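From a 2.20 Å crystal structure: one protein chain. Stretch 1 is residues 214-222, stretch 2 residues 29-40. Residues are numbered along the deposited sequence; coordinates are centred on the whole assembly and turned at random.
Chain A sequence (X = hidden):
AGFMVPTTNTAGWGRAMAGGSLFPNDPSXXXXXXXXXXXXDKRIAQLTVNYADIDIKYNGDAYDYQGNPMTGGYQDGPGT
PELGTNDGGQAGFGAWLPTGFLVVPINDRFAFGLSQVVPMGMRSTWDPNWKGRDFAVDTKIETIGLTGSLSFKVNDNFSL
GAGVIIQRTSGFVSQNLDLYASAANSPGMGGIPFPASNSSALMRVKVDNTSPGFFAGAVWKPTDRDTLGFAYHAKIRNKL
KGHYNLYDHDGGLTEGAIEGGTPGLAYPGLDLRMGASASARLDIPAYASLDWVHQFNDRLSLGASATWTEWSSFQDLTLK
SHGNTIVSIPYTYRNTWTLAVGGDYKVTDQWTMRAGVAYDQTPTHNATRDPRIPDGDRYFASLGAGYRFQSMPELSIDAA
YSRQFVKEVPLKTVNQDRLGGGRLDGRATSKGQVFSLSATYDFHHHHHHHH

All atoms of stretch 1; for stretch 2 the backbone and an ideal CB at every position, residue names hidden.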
# COMPACT_ATOMS: atom_id res chain seq x y z
N PHE A 214 -13.77 11.29 -0.56
CA PHE A 214 -14.13 12.22 -1.61
C PHE A 214 -12.92 12.69 -2.40
O PHE A 214 -11.80 12.76 -1.88
CB PHE A 214 -14.87 13.41 -0.99
CG PHE A 214 -16.15 13.01 -0.31
CD1 PHE A 214 -17.34 12.91 -1.03
CD2 PHE A 214 -16.16 12.65 1.04
CE1 PHE A 214 -18.52 12.47 -0.42
CE2 PHE A 214 -17.33 12.20 1.66
CZ PHE A 214 -18.51 12.11 0.93
N PHE A 215 -13.14 12.97 -3.68
CA PHE A 215 -12.08 13.44 -4.55
C PHE A 215 -12.68 14.37 -5.61
O PHE A 215 -13.89 14.34 -5.85
CB PHE A 215 -11.37 12.27 -5.23
CG PHE A 215 -12.30 11.33 -5.95
CD1 PHE A 215 -12.98 10.34 -5.25
CD2 PHE A 215 -12.49 11.44 -7.32
CE1 PHE A 215 -13.83 9.46 -5.91
CE2 PHE A 215 -13.34 10.58 -7.99
CZ PHE A 215 -14.01 9.58 -7.29
N ALA A 216 -11.84 15.20 -6.22
CA ALA A 216 -12.28 16.14 -7.23
C ALA A 216 -11.15 16.43 -8.21
O ALA A 216 -10.00 16.08 -7.97
CB ALA A 216 -12.74 17.44 -6.57
N GLY A 217 -11.49 17.07 -9.32
CA GLY A 217 -10.48 17.39 -10.30
C GLY A 217 -10.89 18.48 -11.27
O GLY A 217 -12.05 18.88 -11.34
N ALA A 218 -9.91 18.96 -12.02
CA ALA A 218 -10.13 20.00 -13.01
C ALA A 218 -9.23 19.72 -14.19
O ALA A 218 -8.11 19.24 -14.03
CB ALA A 218 -9.81 21.36 -12.40
N VAL A 219 -9.73 20.02 -15.39
CA VAL A 219 -8.96 19.82 -16.61
C VAL A 219 -9.00 21.10 -17.43
O VAL A 219 -10.04 21.76 -17.52
CB VAL A 219 -9.52 18.66 -17.46
CG1 VAL A 219 -8.88 18.67 -18.84
CG2 VAL A 219 -9.25 17.34 -16.77
N TRP A 220 -7.86 21.44 -18.02
CA TRP A 220 -7.74 22.64 -18.84
C TRP A 220 -7.01 22.31 -20.14
O TRP A 220 -5.85 21.88 -20.11
CB TRP A 220 -6.98 23.71 -18.05
CG TRP A 220 -6.75 24.99 -18.79
CD1 TRP A 220 -7.65 25.67 -19.57
CD2 TRP A 220 -5.56 25.79 -18.77
NE1 TRP A 220 -7.10 26.84 -20.02
CE2 TRP A 220 -5.81 26.94 -19.55
CE3 TRP A 220 -4.30 25.65 -18.16
CZ2 TRP A 220 -4.86 27.95 -19.73
CZ3 TRP A 220 -3.35 26.66 -18.35
CH2 TRP A 220 -3.64 27.79 -19.13
N LYS A 221 -7.69 22.50 -21.26
CA LYS A 221 -7.10 22.24 -22.58
C LYS A 221 -6.83 23.58 -23.25
O LYS A 221 -7.67 24.10 -23.98
CB LYS A 221 -8.05 21.40 -23.44
CG LYS A 221 -8.49 20.11 -22.78
CD LYS A 221 -9.23 19.20 -23.76
CE LYS A 221 -8.27 18.46 -24.68
NZ LYS A 221 -7.42 19.37 -25.51
N PRO A 222 -5.64 24.15 -23.02
CA PRO A 222 -5.26 25.43 -23.61
C PRO A 222 -5.15 25.48 -25.12
O PRO A 222 -5.68 26.39 -25.76
CB PRO A 222 -3.92 25.74 -22.94
CG PRO A 222 -4.00 25.01 -21.65
CD PRO A 222 -4.62 23.70 -22.07
N UNK A 29 -10.36 7.75 -15.94
CA UNK A 29 -10.64 9.10 -15.48
C UNK A 29 -11.80 9.11 -14.49
O UNK A 29 -11.93 10.03 -13.68
CB UNK A 29 -10.95 10.01 -16.67
N UNK A 30 -12.65 8.10 -14.55
CA UNK A 30 -13.80 8.01 -13.65
C UNK A 30 -13.37 8.14 -12.19
O UNK A 30 -14.15 8.56 -11.34
CB UNK A 30 -14.54 6.69 -13.86
N UNK A 31 -12.12 7.79 -11.90
CA UNK A 31 -11.62 7.88 -10.53
C UNK A 31 -10.43 8.83 -10.37
O UNK A 31 -10.46 9.73 -9.53
CB UNK A 31 -11.22 6.49 -10.04
N UNK A 32 -9.41 8.64 -11.19
CA UNK A 32 -8.19 9.44 -11.12
C UNK A 32 -8.38 10.95 -11.31
O UNK A 32 -7.81 11.75 -10.56
CB UNK A 32 -7.21 8.93 -12.18
N UNK A 33 -9.17 11.35 -12.30
CA UNK A 33 -9.47 12.76 -12.50
C UNK A 33 -10.81 12.78 -13.23
O UNK A 33 -10.86 12.78 -14.46
CB UNK A 33 -8.37 13.49 -13.28
N UNK A 34 -11.91 12.79 -12.46
CA UNK A 34 -13.26 12.80 -13.03
C UNK A 34 -13.53 13.92 -14.03
O UNK A 34 -14.33 13.77 -14.94
CB UNK A 34 -14.28 12.90 -11.90
N UNK A 35 -12.84 15.05 -13.87
CA UNK A 35 -13.04 16.18 -14.78
C UNK A 35 -12.74 15.81 -16.23
O UNK A 35 -13.44 16.26 -17.14
CB UNK A 35 -12.16 17.36 -14.36
N UNK A 36 -11.72 14.99 -16.45
CA UNK A 36 -11.33 14.58 -17.80
C UNK A 36 -12.43 13.80 -18.50
O UNK A 36 -12.40 13.61 -19.72
CB UNK A 36 -10.05 13.74 -17.75
N UNK A 37 -13.39 13.35 -17.72
CA UNK A 37 -14.52 12.58 -18.23
C UNK A 37 -15.37 13.44 -19.17
O UNK A 37 -16.06 12.93 -20.06
CB UNK A 37 -15.37 12.05 -17.07
N UNK A 38 -15.32 14.76 -18.97
CA UNK A 38 -16.09 15.70 -19.77
C UNK A 38 -15.64 15.74 -21.23
O UNK A 38 -16.30 16.36 -22.07
CB UNK A 38 -15.99 17.10 -19.16
N UNK A 39 -14.53 15.08 -21.54
CA UNK A 39 -14.02 15.08 -22.90
C UNK A 39 -14.05 13.71 -23.54
O UNK A 39 -13.47 13.50 -24.61
CB UNK A 39 -12.59 15.62 -22.92
N UNK A 40 -14.73 12.77 -22.89
CA UNK A 40 -14.87 11.42 -23.41
C UNK A 40 -16.21 11.43 -24.13
O UNK A 40 -17.26 11.52 -23.51
CB UNK A 40 -14.80 10.35 -22.32

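The strand points Phe215 and Val219 toward stretch 2; Gly217, between them, has no side chain, and Lys221 beyond the strand points the same way. At positions 29 and 30 the ideal CB has nothing of the strand within 5.5 Å, so stretch 1 hardly restricts the choice; both are alanine, Ala29 and Ala30.

At position 31 CA-to-CB points sideways, yet the ideal CB lies 5.0 Å from Phe215 CZ. A long apolar or aromatic side chain could reach that ring. The residue is Phe31; its edge meets the face of Phe215, the centroids 5.1 Å apart and the planes at 66°, with Phe31 CD1 3.9 Å from Phe215 CZ.

Position 32 points away and leaves its choice open; the Asn32 side chain is hydrogen-bonded elsewhere in the structure.

Position 33 has a sideways CB, 5.3 Å from Gly217 CA. Because Gly217 has no side chain, there is room beside the strand for a medium-sized group, apolar or polar. Asn33 fills it: OD1 comes 3.6 Å from Gly217 CA, where an ideal CB on Gly217 would clash with it at 2.3 Å. The same OD1 accepts a weak hydrogen bond from the backbone N of position 35, so the side chain folds back on its own stretch while packing against the glycine.

At position 34 the CB points toward stretch 1, 4.6 Å from Phe215 CE2, and phi is -54°. A compact apolar residue would suit, and this phi also admits proline. Pro34 places CD 4.0 Å from Phe215 CD2, at the edge of that ring.

Position 35 is the tightest: its ideal CB is already 3.4 Å from Gly217 O and 3.6 Å from Ala218 CA. A small side chain fits best. Ala35 rests its methyl against the strand backbone, with CB also 3.8 Å from Val219 CG2.

At position 36 CB points sideways, 3.8 Å from Val219 CG2, so a small apolar group suffices for contact. Ala36 supplies a methyl there.

At position 39 CA-to-CB points toward stretch 1, and the ideal CB is 5.0 Å from Lys221 CD. An acidic group might be considered beside a lysine, but the nearby aliphatic chain and Val219 also favour a broad apolar surface. Phe39 lays a ring face beneath the lysine methylene: Lys221 CD sits 3.9 Å from the ring centroid, a CH-pi contact, while Phe39 CE2 is 3.9 Å from Val219 CG1.

Positions 37, 38 and 40 have no stretch 1 atom near their CB; Met37, Ala38 and Ile40 make no contact with stretch 1.

Stretch 2, residues 29-40: AAFNNPAAMAFI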
# COMPACT_ATOMS: atom_id res chain seq x y z
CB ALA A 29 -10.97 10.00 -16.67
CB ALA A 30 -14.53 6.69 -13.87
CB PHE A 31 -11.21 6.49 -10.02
CG PHE A 31 -10.58 6.49 -8.66
CD1 PHE A 31 -11.32 6.81 -7.53
CD2 PHE A 31 -9.22 6.19 -8.51
CE1 PHE A 31 -10.73 6.83 -6.27
CE2 PHE A 31 -8.62 6.21 -7.25
CZ PHE A 31 -9.37 6.53 -6.13
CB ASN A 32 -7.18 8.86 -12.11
CG ASN A 32 -6.84 7.40 -11.78
OD1 ASN A 32 -6.44 7.10 -10.65
ND2 ASN A 32 -6.99 6.51 -12.75
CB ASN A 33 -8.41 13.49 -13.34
CG ASN A 33 -8.54 15.02 -13.23
OD1 ASN A 33 -9.65 15.56 -13.23
ND2 ASN A 33 -7.41 15.71 -13.13
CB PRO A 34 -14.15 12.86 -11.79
CG PRO A 34 -13.30 13.56 -10.78
CD PRO A 34 -11.95 12.93 -11.00
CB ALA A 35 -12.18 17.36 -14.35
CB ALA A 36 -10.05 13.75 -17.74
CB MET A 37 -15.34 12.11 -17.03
CG MET A 37 -15.94 10.74 -17.15
SD MET A 37 -16.34 10.10 -15.51
CE MET A 37 -17.21 11.47 -14.76
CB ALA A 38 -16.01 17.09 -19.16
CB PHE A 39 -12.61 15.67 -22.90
CG PHE A 39 -12.57 17.10 -22.48
CD1 PHE A 39 -13.00 18.11 -23.35
CD2 PHE A 39 -12.18 17.45 -21.19
CE1 PHE A 39 -13.04 19.44 -22.93
CE2 PHE A 39 -12.22 18.78 -20.77
CZ PHE A 39 -12.65 19.78 -21.64
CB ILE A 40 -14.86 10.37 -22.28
CG1 ILE A 40 -13.45 10.27 -21.70
CG2 ILE A 40 -15.34 9.02 -22.80
CD1 ILE A 40 -13.31 9.29 -20.55
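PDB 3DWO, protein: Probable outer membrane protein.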